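Local coordinates for 336aa long hypothetical dTDP-glucose 4,6-dehydratase (Pyrococcus horikoshii, PDB 2HUN), which binds NAD and probably acts as a dTDP-glucose 4,6-dehydratase, an extended short-chain dehydrogenase/reductase built on a Rossmann fold, at residues A[86-92]-A[148-152]; A[128-132]-A[143-147]; A[199-205]-A[261-267]; A[192-196]-A[307-312]. All coordinates share one frame; numbering follows the deposited sequence.

Contact 1: A[86-92]-A[148-152]. With NAD (nicotinamide-adenine-dinucleotide), chain C.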
# COMPACT_ATOMS: atom_id res chain seq x y z
N SER A 86 -2.96 12.14 -10.22
CA SER A 86 -4.11 11.25 -10.37
C SER A 86 -4.59 10.88 -11.77
O SER A 86 -5.70 10.37 -11.92
CB SER A 86 -5.30 11.84 -9.62
OG SER A 86 -5.64 13.10 -10.15
N HIS A 87 -3.76 11.11 -12.77
CA HIS A 87 -4.15 10.80 -14.14
C HIS A 87 -3.82 9.36 -14.50
O HIS A 87 -2.68 9.04 -14.83
CB HIS A 87 -3.42 11.74 -15.10
CG HIS A 87 -3.95 11.72 -16.49
ND1 HIS A 87 -3.72 10.66 -17.36
CD2 HIS A 87 -4.67 12.62 -17.19
CE1 HIS A 87 -4.27 10.93 -18.53
NE2 HIS A 87 -4.85 12.12 -18.45
N VAL A 88 -4.83 8.49 -14.44
CA VAL A 88 -4.65 7.07 -14.73
C VAL A 88 -3.77 6.75 -15.94
O VAL A 88 -2.70 6.18 -15.78
CB VAL A 88 -6.01 6.36 -14.89
CG1 VAL A 88 -5.78 4.87 -15.13
CG2 VAL A 88 -6.84 6.55 -13.63
N ASP A 89 -4.20 7.12 -17.14
CA ASP A 89 -3.40 6.82 -18.33
C ASP A 89 -1.97 7.31 -18.20
O ASP A 89 -1.03 6.66 -18.67
CB ASP A 89 -4.04 7.41 -19.59
CG ASP A 89 -5.31 6.69 -19.97
OD1 ASP A 89 -5.39 5.47 -19.75
OD2 ASP A 89 -6.23 7.35 -20.50
N ARG A 90 -1.79 8.46 -17.56
CA ARG A 90 -0.46 9.00 -17.35
C ARG A 90 0.33 8.10 -16.38
O ARG A 90 1.55 7.99 -16.49
CB ARG A 90 -0.54 10.43 -16.81
CG ARG A 90 -0.58 11.50 -17.90
CD ARG A 90 -1.04 12.85 -17.38
NE ARG A 90 -0.35 13.29 -16.18
CZ ARG A 90 0.81 13.92 -16.20
NH1 ARG A 90 1.39 14.17 -17.36
NH2 ARG A 90 1.39 14.29 -15.06
N SER A 91 -0.38 7.45 -15.45
CA SER A 91 0.29 6.58 -14.48
C SER A 91 0.76 5.29 -15.13
O SER A 91 1.74 4.68 -14.70
CB SER A 91 -0.64 6.27 -13.28
OG SER A 91 -1.67 5.35 -13.60
N ILE A 92 0.07 4.87 -16.19
CA ILE A 92 0.45 3.66 -16.91
C ILE A 92 1.68 3.90 -17.78
O ILE A 92 2.52 3.01 -17.93
CB ILE A 92 -0.72 3.16 -17.79
CG1 ILE A 92 -1.91 2.80 -16.89
CG2 ILE A 92 -0.28 1.94 -18.62
CD1 ILE A 92 -3.16 2.41 -17.63
N SER A 148 -5.84 -1.39 -9.68
CA SER A 148 -5.63 -1.89 -11.03
C SER A 148 -4.76 -0.98 -11.90
O SER A 148 -4.59 -1.25 -13.08
CB SER A 148 -6.97 -2.12 -11.73
OG SER A 148 -7.65 -0.89 -11.96
N SER A 149 -4.21 0.08 -11.33
CA SER A 149 -3.34 0.98 -12.08
C SER A 149 -2.23 1.50 -11.18
O SER A 149 -2.33 1.43 -9.96
CB SER A 149 -4.13 2.17 -12.64
OG SER A 149 -4.50 3.08 -11.62
N PRO A 150 -1.13 2.01 -11.77
CA PRO A 150 -0.05 2.52 -10.94
C PRO A 150 -0.56 3.67 -10.08
O PRO A 150 -0.09 3.88 -8.96
CB PRO A 150 0.99 2.99 -11.97
CG PRO A 150 0.79 2.00 -13.09
CD PRO A 150 -0.73 1.95 -13.19
N TYR A 151 -1.52 4.41 -10.60
CA TYR A 151 -2.09 5.51 -9.84
C TYR A 151 -2.75 5.00 -8.56
O TYR A 151 -2.41 5.47 -7.46
CB TYR A 151 -3.13 6.27 -10.67
CG TYR A 151 -4.10 7.08 -9.83
CD1 TYR A 151 -3.65 8.13 -9.03
CD2 TYR A 151 -5.46 6.76 -9.79
CE1 TYR A 151 -4.53 8.85 -8.21
CE2 TYR A 151 -6.35 7.48 -8.98
CZ TYR A 151 -5.87 8.52 -8.20
OH TYR A 151 -6.74 9.25 -7.40
N SER A 152 -3.68 4.07 -8.69
CA SER A 152 -4.38 3.56 -7.52
C SER A 152 -3.47 2.70 -6.64
O SER A 152 -3.66 2.62 -5.43
CB SER A 152 -5.65 2.78 -7.93
OG SER A 152 -5.36 1.66 -8.75
PA NAD C . -6.12 17.73 -8.99
O1A NAD C . -5.34 17.01 -10.01
O2A NAD C . -7.15 18.72 -9.42
O5B NAD C . -5.07 18.52 -8.06
C5B NAD C . -3.97 17.89 -7.40
C4B NAD C . -3.20 19.06 -6.76
O4B NAD C . -2.08 18.56 -6.01
C3B NAD C . -2.63 20.01 -7.85
O3B NAD C . -2.88 21.38 -7.49
C2B NAD C . -1.14 19.62 -7.91
O2B NAD C . -0.23 20.62 -8.36
C1B NAD C . -0.87 19.16 -6.48
N9A NAD C . 0.23 18.18 -6.35
C8A NAD C . 0.38 17.01 -6.99
N7A NAD C . 1.51 16.43 -6.58
C5A NAD C . 2.09 17.22 -5.68
C6A NAD C . 3.28 17.16 -4.91
N6A NAD C . 4.14 16.15 -4.98
N1A NAD C . 3.55 18.24 -4.04
C2A NAD C . 2.66 19.32 -3.96
N3A NAD C . 1.54 19.38 -4.69
C4A NAD C . 1.27 18.35 -5.53
O3 NAD C . -6.93 16.58 -8.26
PN NAD C . -8.02 16.50 -7.11
O1N NAD C . -9.16 15.83 -7.81
O2N NAD C . -8.34 17.83 -6.55
O5D NAD C . -7.44 15.42 -6.06
C5D NAD C . -7.23 15.68 -4.67
C4D NAD C . -7.11 14.32 -3.93
O4D NAD C . -8.38 13.65 -3.87
C3D NAD C . -6.10 13.38 -4.59
O3D NAD C . -5.30 12.76 -3.55
C2D NAD C . -7.00 12.34 -5.32
O2D NAD C . -6.34 11.08 -5.40
C1D NAD C . -8.24 12.33 -4.42
N1N NAD C . -9.50 11.97 -5.10
C2N NAD C . -10.11 12.80 -6.10
C3N NAD C . -11.31 12.38 -6.68
C7N NAD C . -12.03 13.23 -7.76
O7N NAD C . -13.17 12.91 -8.11
N7N NAD C . -11.42 14.29 -8.27
C4N NAD C . -11.91 11.15 -6.29
C5N NAD C . -11.30 10.35 -5.31
C6N NAD C . -10.09 10.74 -4.71
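S149 meets V88 through carbon, S149 CB lying 4.0 Å from V88 CG1, while its hydroxyl is engaged within its own segment. S152 N donates to S149 OG in a nearly straight bond (175°), and S149 N donates to S152 OG; this reciprocal pair is a capping box that starts helix 150-168. P150 lays its ring against the backbone of S91, with P150 CG 3.3 Å from S91 O, and P150 CD reaches the side chain of I92. Y151 buries the most surface. Its CB faces S91, whose OG is hydrogen-bonded to V88 O of the same helix and lies 3.1 Å from Y151 N. With CG swung anti to the backbone N (chi1 159°), the Y151 ring has one face covered by the S86 backbone: S86 CA comes to 3.3 Å from Y151 CE1 and S86 O stands over the ring centre, while V88 CG2 approaches obliquely at 4.1 Å from Y151 CD2. The phenol ends in the cofactor pocket, where Y151 OH and O2D of the NAD nicotinamide ribose share a 2.7 Å hydrogen bond at the ring edge. K155 also bonds NAD, and the two residues fit the Tyr-x-x-x-Lys signature of short-chain dehydrogenases/reductases. Helix 96-116 adds F98 and N102 against Y151, and T168 of the second subunit packs on I92, S149 and P150, so short helix 88-93 and the first turn of helix 150-168 lie between the cofactor and the second subunit.

Contact 2: A[128-132]-A[143-147]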
# COMPACT_ATOMS: atom_id res chain seq x y z
N ASP A 128 -11.59 5.80 -3.94
CA ASP A 128 -12.39 4.58 -3.98
C ASP A 128 -11.75 3.57 -4.92
O ASP A 128 -12.07 2.38 -4.90
CB ASP A 128 -13.83 4.91 -4.44
CG ASP A 128 -13.89 5.45 -5.88
OD1 ASP A 128 -12.89 6.02 -6.38
OD2 ASP A 128 -14.96 5.31 -6.52
N GLU A 129 -10.82 4.04 -5.75
CA GLU A 129 -10.14 3.15 -6.69
C GLU A 129 -9.17 2.18 -6.04
O GLU A 129 -8.78 1.19 -6.66
CB GLU A 129 -9.40 3.97 -7.76
CG GLU A 129 -10.32 4.60 -8.81
CD GLU A 129 -9.55 5.26 -9.94
OE1 GLU A 129 -8.85 4.54 -10.68
OE2 GLU A 129 -9.62 6.50 -10.07
N VAL A 130 -8.77 2.43 -4.79
CA VAL A 130 -7.84 1.52 -4.13
C VAL A 130 -8.41 0.11 -4.01
O VAL A 130 -7.66 -0.86 -4.04
CB VAL A 130 -7.45 2.02 -2.72
CG1 VAL A 130 -6.57 3.26 -2.82
CG2 VAL A 130 -8.70 2.31 -1.90
N TYR A 131 -9.73 0.01 -3.89
CA TYR A 131 -10.41 -1.28 -3.77
C TYR A 131 -10.60 -2.05 -5.07
O TYR A 131 -10.95 -3.23 -5.05
CB TYR A 131 -11.82 -1.08 -3.22
CG TYR A 131 -11.90 -0.44 -1.85
CD1 TYR A 131 -11.65 -1.19 -0.69
CD2 TYR A 131 -12.26 0.89 -1.70
CE1 TYR A 131 -11.77 -0.62 0.57
CE2 TYR A 131 -12.38 1.48 -0.44
CZ TYR A 131 -12.14 0.72 0.69
OH TYR A 131 -12.26 1.28 1.94
N GLY A 132 -10.39 -1.40 -6.21
CA GLY A 132 -10.61 -2.08 -7.47
C GLY A 132 -12.11 -2.16 -7.74
O GLY A 132 -12.91 -1.64 -6.95
N ASP A 143 -12.27 -4.27 3.88
CA ASP A 143 -11.98 -5.14 2.74
C ASP A 143 -10.58 -4.89 2.19
O ASP A 143 -10.05 -3.80 2.32
CB ASP A 143 -13.00 -4.94 1.63
CG ASP A 143 -14.40 -5.37 2.04
OD1 ASP A 143 -14.50 -6.40 2.74
OD2 ASP A 143 -15.38 -4.71 1.65
N ARG A 144 -9.99 -5.92 1.59
CA ARG A 144 -8.66 -5.81 1.01
C ARG A 144 -8.70 -4.81 -0.13
O ARG A 144 -9.76 -4.46 -0.63
CB ARG A 144 -8.22 -7.17 0.43
CG ARG A 144 -8.79 -7.48 -0.98
CD ARG A 144 -10.32 -7.62 -0.99
NE ARG A 144 -10.85 -7.88 -2.33
CZ ARG A 144 -10.93 -6.96 -3.30
NH1 ARG A 144 -10.53 -5.71 -3.09
NH2 ARG A 144 -11.41 -7.31 -4.49
N LEU A 145 -7.52 -4.35 -0.54
CA LEU A 145 -7.42 -3.43 -1.64
C LEU A 145 -7.02 -4.25 -2.87
O LEU A 145 -6.49 -5.35 -2.73
CB LEU A 145 -6.36 -2.35 -1.36
CG LEU A 145 -6.56 -1.52 -0.09
CD1 LEU A 145 -5.53 -0.40 -0.03
CD2 LEU A 145 -7.96 -0.95 -0.05
N MET A 146 -7.30 -3.72 -4.05
CA MET A 146 -6.95 -4.40 -5.30
C MET A 146 -6.80 -3.34 -6.39
O MET A 146 -7.59 -3.30 -7.34
CB MET A 146 -8.03 -5.41 -5.68
CG MET A 146 -7.59 -6.42 -6.74
SD MET A 146 -6.13 -7.37 -6.24
CE MET A 146 -6.83 -8.46 -4.96
N PRO A 147 -5.79 -2.47 -6.27
CA PRO A 147 -5.55 -1.41 -7.25
C PRO A 147 -5.26 -1.99 -8.64
O PRO A 147 -4.52 -2.96 -8.76
CB PRO A 147 -4.36 -0.66 -6.67
CG PRO A 147 -3.58 -1.76 -5.98
CD PRO A 147 -4.69 -2.52 -5.28
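E129 touches P147 lightly through its backbone, E129 O being 4.2 Å from P147 CA, and its side chain runs instead to Y151 and S152 of helix 150-168. V130 supplies the main link: V130 O accepts from M146 N at 2.9 Å, with the donor in the carbonyl plane. L145 CB crowds the same oxygen at 3.3 Å from V130 O, and P147 CD borders it as well. The V130 and L145 side chains run alongside each other in a common direction, with V130 CG2 3.8 Å from L145 CD2. Both segments belong to the long connection between strand 121-127 and helix 150-168 of the Rossmann-type domain, and this contact draws the two ends of its excursion together; V130 also neighbours the NAD-binding K155. The CB of Y131 points away from 143-147, yet its ring comes back to meet L145 obliquely, Y131 CD1 3.8 Å from L145 CD2, with the carbonyl oxygens of D143 and R144 near the ring edge. Beyond the contact Y131 OH bonds N241 and R177, and F139 lies almost parallel to the ring. Y131 O receives R144 NH1 at 3.2 Å in a fairly straight bond (166°) lying close to the guanidinium plane; the R144 chain, bent at chi2 (-64°), folds back to deliver it. G132, at positive phi, presents a bare CA 3.3 Å from M146 O.

Contact 3: A[199-205]-A[261-267]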
# COMPACT_ATOMS: atom_id res chain seq x y z
N ALA A 199 -23.16 21.37 -24.10
CA ALA A 199 -24.60 21.55 -24.25
C ALA A 199 -24.97 23.03 -24.35
O ALA A 199 -25.86 23.40 -25.12
CB ALA A 199 -25.33 20.91 -23.07
N SER A 200 -24.28 23.87 -23.59
CA SER A 200 -24.57 25.30 -23.63
C SER A 200 -24.17 25.87 -24.99
O SER A 200 -24.58 26.97 -25.36
CB SER A 200 -23.80 26.04 -22.53
OG SER A 200 -22.41 26.09 -22.81
N LEU A 201 -23.37 25.10 -25.73
CA LEU A 201 -22.90 25.51 -27.05
C LEU A 201 -23.59 24.72 -28.17
O LEU A 201 -23.12 24.71 -29.31
CB LEU A 201 -21.39 25.31 -27.16
CG LEU A 201 -20.52 26.28 -26.36
CD1 LEU A 201 -19.07 25.83 -26.42
CD2 LEU A 201 -20.67 27.69 -26.93
N GLY A 202 -24.69 24.06 -27.83
CA GLY A 202 -25.41 23.28 -28.82
C GLY A 202 -24.61 22.18 -29.48
O GLY A 202 -24.94 21.75 -30.58
N LEU A 203 -23.55 21.71 -28.82
CA LEU A 203 -22.71 20.65 -29.37
C LEU A 203 -23.24 19.28 -28.96
O LEU A 203 -23.83 19.12 -27.89
CB LEU A 203 -21.26 20.80 -28.91
CG LEU A 203 -20.55 22.11 -29.29
CD1 LEU A 203 -19.13 22.11 -28.74
CD2 LEU A 203 -20.52 22.25 -30.80
N LYS A 204 -23.03 18.29 -29.83
CA LYS A 204 -23.48 16.93 -29.57
C LYS A 204 -22.70 16.30 -28.41
O LYS A 204 -21.48 16.39 -28.35
CB LYS A 204 -23.29 16.06 -30.82
CG LYS A 204 -24.13 16.47 -32.02
CD LYS A 204 -25.62 16.29 -31.75
CE LYS A 204 -26.45 16.66 -32.98
NZ LYS A 204 -27.91 16.51 -32.72
N ILE A 205 -23.43 15.68 -27.50
CA ILE A 205 -22.82 15.03 -26.35
C ILE A 205 -22.70 13.54 -26.70
O ILE A 205 -23.70 12.83 -26.78
CB ILE A 205 -23.71 15.19 -25.10
CG1 ILE A 205 -23.77 16.68 -24.71
CG2 ILE A 205 -23.18 14.34 -23.95
CD1 ILE A 205 -24.91 17.02 -23.77
N MET A 261 -30.79 21.77 -17.46
CA MET A 261 -30.35 22.92 -18.23
C MET A 261 -31.55 23.39 -19.05
O MET A 261 -31.41 24.17 -20.00
CB MET A 261 -29.18 22.54 -19.15
CG MET A 261 -27.83 22.50 -18.44
SD MET A 261 -26.44 22.10 -19.53
CE MET A 261 -25.80 23.74 -19.87
N GLY A 262 -32.73 22.91 -18.67
CA GLY A 262 -33.96 23.27 -19.35
C GLY A 262 -33.97 22.89 -20.81
O GLY A 262 -34.60 23.56 -21.63
N LYS A 263 -33.28 21.80 -21.15
CA LYS A 263 -33.20 21.36 -22.53
C LYS A 263 -33.81 20.00 -22.82
O LYS A 263 -34.36 19.33 -21.94
CB LYS A 263 -31.74 21.33 -23.00
CG LYS A 263 -31.03 22.66 -22.92
CD LYS A 263 -29.71 22.62 -23.67
CE LYS A 263 -29.24 24.03 -23.96
NZ LYS A 263 -30.32 24.82 -24.62
N GLY A 264 -33.69 19.61 -24.08
CA GLY A 264 -34.19 18.33 -24.53
C GLY A 264 -33.03 17.38 -24.69
O GLY A 264 -31.88 17.76 -24.45
N GLU A 265 -33.32 16.15 -25.09
CA GLU A 265 -32.27 15.15 -25.24
C GLU A 265 -31.75 14.94 -26.67
O GLU A 265 -31.07 13.95 -26.94
CB GLU A 265 -32.74 13.81 -24.66
CG GLU A 265 -33.02 13.84 -23.15
CD GLU A 265 -33.43 12.48 -22.64
OE1 GLU A 265 -33.64 11.58 -23.49
OE2 GLU A 265 -33.55 12.28 -21.41
N GLU A 266 -32.07 15.88 -27.57
CA GLU A 266 -31.65 15.80 -28.97
C GLU A 266 -30.13 15.80 -29.15
O GLU A 266 -29.62 15.29 -30.15
CB GLU A 266 -32.20 16.99 -29.76
CG GLU A 266 -33.67 17.33 -29.53
CD GLU A 266 -34.62 16.26 -30.02
OE1 GLU A 266 -34.54 15.12 -29.53
OE2 GLU A 266 -35.46 16.57 -30.90
N LEU A 267 -29.43 16.38 -28.18
CA LEU A 267 -27.98 16.48 -28.22
C LEU A 267 -27.27 15.16 -27.97
O LEU A 267 -26.08 15.03 -28.26
CB LEU A 267 -27.51 17.51 -27.18
CG LEU A 267 -27.80 18.98 -27.49
CD1 LEU A 267 -27.45 19.84 -26.29
CD2 LEU A 267 -27.00 19.40 -28.71
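L267 packs against the turn that follows helix 191-200, a Schellman motif with G202 as its C-prime residue, just where strands 205-208 and 268-271 begin to pair as a small parallel sheet. From the backbone outward, L267 CB lies 4.1 Å from L203 O, with I205 CD1 slightly farther off. L267 CG is 4.0 Å from L203 O, and then the two methyls part. L267 CD1 goes to the last turn of the helix, 3.9 Å from A199 CA and close to its methyl. L267 CD2 packs against the carbonyls of the turn, 3.3 Å from L203 O and also near G202 O. A chi1 of -71° turns L267 CG away from its own carbonyl carbon and sends both methyls to the helix end and turn. I205 N donates to L267 O at 2.8 Å, tilted 34° from the carbonyl plane. A second Schellman motif, at G262, ends helix 250-260, and on either side of it M261 and K263 reach A199. M261 SD lies 3.9 Å from A199 CB, and the aliphatic end of K263 passes the A199 carbonyl. The K204 chain, bent at chi2, carries K204 NZ to a weak hydrogen bond with E266 O, 3.3 Å long.

Contact 4: A[192-196]-A[307-312]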
# COMPACT_ATOMS: atom_id res chain seq x y z
N ILE A 192 -19.00 15.72 -16.36
CA ILE A 192 -20.02 16.71 -16.04
C ILE A 192 -19.71 18.11 -16.58
O ILE A 192 -20.57 18.76 -17.17
CB ILE A 192 -20.28 16.73 -14.51
CG1 ILE A 192 -20.89 15.39 -14.10
CG2 ILE A 192 -21.21 17.87 -14.14
CD1 ILE A 192 -21.06 15.19 -12.60
N PRO A 193 -18.47 18.59 -16.40
CA PRO A 193 -18.15 19.93 -16.92
C PRO A 193 -18.22 19.94 -18.45
O PRO A 193 -18.81 20.84 -19.05
CB PRO A 193 -16.72 20.16 -16.43
CG PRO A 193 -16.69 19.39 -15.14
CD PRO A 193 -17.39 18.10 -15.53
N LYS A 194 -17.62 18.93 -19.08
CA LYS A 194 -17.63 18.82 -20.53
C LYS A 194 -19.06 18.83 -21.06
O LYS A 194 -19.37 19.53 -22.03
CB LYS A 194 -16.94 17.53 -20.97
CG LYS A 194 -16.88 17.34 -22.48
CD LYS A 194 -16.38 15.94 -22.87
CE LYS A 194 -17.26 14.85 -22.27
NZ LYS A 194 -18.73 15.04 -22.52
N THR A 195 -19.94 18.06 -20.42
CA THR A 195 -21.33 17.99 -20.84
C THR A 195 -22.03 19.35 -20.75
O THR A 195 -22.71 19.75 -21.69
CB THR A 195 -22.12 16.97 -20.00
OG1 THR A 195 -21.52 15.67 -20.14
CG2 THR A 195 -23.57 16.90 -20.46
N ILE A 196 -21.86 20.04 -19.63
CA ILE A 196 -22.49 21.35 -19.45
C ILE A 196 -22.00 22.34 -20.50
O ILE A 196 -22.80 23.00 -21.17
CB ILE A 196 -22.18 21.93 -18.05
CG1 ILE A 196 -22.82 21.05 -16.97
CG2 ILE A 196 -22.70 23.35 -17.95
CD1 ILE A 196 -22.35 21.38 -15.57
N THR A 307 -23.84 23.05 -10.06
CA THR A 307 -22.68 22.91 -10.94
C THR A 307 -22.97 23.57 -12.29
O THR A 307 -22.08 24.19 -12.89
CB THR A 307 -22.32 21.42 -11.12
OG1 THR A 307 -22.03 20.85 -9.84
CG2 THR A 307 -21.10 21.27 -12.03
N ILE A 308 -24.20 23.43 -12.77
CA ILE A 308 -24.60 24.04 -14.03
C ILE A 308 -24.49 25.56 -13.90
O ILE A 308 -23.86 26.22 -14.72
CB ILE A 308 -26.06 23.66 -14.41
CG1 ILE A 308 -26.13 22.17 -14.77
CG2 ILE A 308 -26.55 24.54 -15.57
CD1 ILE A 308 -27.54 21.62 -14.90
N ASP A 309 -25.10 26.11 -12.85
CA ASP A 309 -25.07 27.55 -12.61
C ASP A 309 -23.64 28.09 -12.53
O ASP A 309 -23.34 29.12 -13.12
CB ASP A 309 -25.80 27.89 -11.30
CG ASP A 309 -27.27 27.55 -11.35
OD1 ASP A 309 -27.74 27.04 -12.39
OD2 ASP A 309 -27.96 27.79 -10.33
N TRP A 310 -22.77 27.39 -11.81
CA TRP A 310 -21.39 27.84 -11.67
C TRP A 310 -20.64 27.94 -12.99
O TRP A 310 -19.98 28.94 -13.26
CB TRP A 310 -20.60 26.91 -10.74
CG TRP A 310 -19.27 27.48 -10.34
CD1 TRP A 310 -19.02 28.32 -9.29
CD2 TRP A 310 -18.02 27.33 -11.03
NE1 TRP A 310 -17.70 28.69 -9.28
CE2 TRP A 310 -17.06 28.10 -10.34
CE3 TRP A 310 -17.62 26.61 -12.16
CZ2 TRP A 310 -15.72 28.18 -10.74
CZ3 TRP A 310 -16.29 26.69 -12.57
CH2 TRP A 310 -15.36 27.47 -11.86
N TYR A 311 -20.73 26.90 -13.82
CA TYR A 311 -20.04 26.90 -15.10
C TYR A 311 -20.58 27.91 -16.10
O TYR A 311 -19.82 28.43 -16.92
CB TYR A 311 -20.05 25.49 -15.72
CG TYR A 311 -18.98 24.60 -15.15
CD1 TYR A 311 -19.19 23.91 -13.96
CD2 TYR A 311 -17.72 24.53 -15.75
CE1 TYR A 311 -18.16 23.18 -13.37
CE2 TYR A 311 -16.69 23.80 -15.16
CZ TYR A 311 -16.92 23.13 -13.97
OH TYR A 311 -15.90 22.44 -13.36
N LEU A 312 -21.87 28.18 -16.03
CA LEU A 312 -22.45 29.14 -16.96
C LEU A 312 -22.01 30.57 -16.57
O LEU A 312 -21.75 31.39 -17.45
CB LEU A 312 -23.97 28.99 -16.99
CG LEU A 312 -24.43 27.65 -17.57
CD1 LEU A 312 -25.95 27.57 -17.60
CD2 LEU A 312 -23.86 27.50 -18.98
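Where I196 faces I308 and P193 faces Y311, helices 192-196 and 307-312 cross at -63° with their axes 10.2 Å apart, CA atoms of I196 and I308 being 6.4 Å from each other. No hydrogen bond spans the crossing; the fit is made by hydrocarbon and one aromatic ring. I196 is the central side chain. Its chi1 of -65° sets CG1 opposite its carbonyl carbon and CG2 opposite the backbone N, and the two branches divide the facing helix between them: I196 CD1 reaches T307 CG2 at 3.8 Å and lies equally near the backbone at I308 CA, while I196 CG2 turns to Y311 CB at 4.1 Å and, more loosely, to L312. I196 and I308 meet obliquely, CD1 against CG1, whereas I196 stands at about a right angle to both T307 and Y311. One turn earlier I192 CG2 reaches T307 CG2 at 4.0 Å, so the threonine methyl is touched by both isoleucines. T307 OG1 is occupied by G303 O in its own helix. P193 takes the far end of the Y311 ring: P193 CA lies over a face, P193 CB is 3.9 Å from Y311 CE2, and P193 CG is 3.6 Å from Y311 OH. That hydroxyl bonds Q186 O, tying the ring to the loop before helix 191-200. Around the crossing, strands 172-182 and 215-219 meet I192 and T307 through Y182, W217 and Y219, and helix 250-260 supplies V253 to I192 and L260 to I308.

The four contacts form two touching pairs. Contact 2 is nested in the chain loop closed by contact 1; both border the second subunit, and E129 and P147 of contact 2 pack on Y151 and S152 of contact 1. Contacts 3 and 4 share helix 191-200 and meet where M261 packs on I196 and I308. Contact 4 is the buried one, with no hydrogen bond across its interface, whereas contact 3, about 12 Å away between centres, lies at the surface and adds a strand-to-strand backbone bond and a weak one from K204. Contacts 1 and 2 are partly buried: the first reaches NAD through a tyrosine, while the second is held by hydrogen bonds to backbone carbonyls.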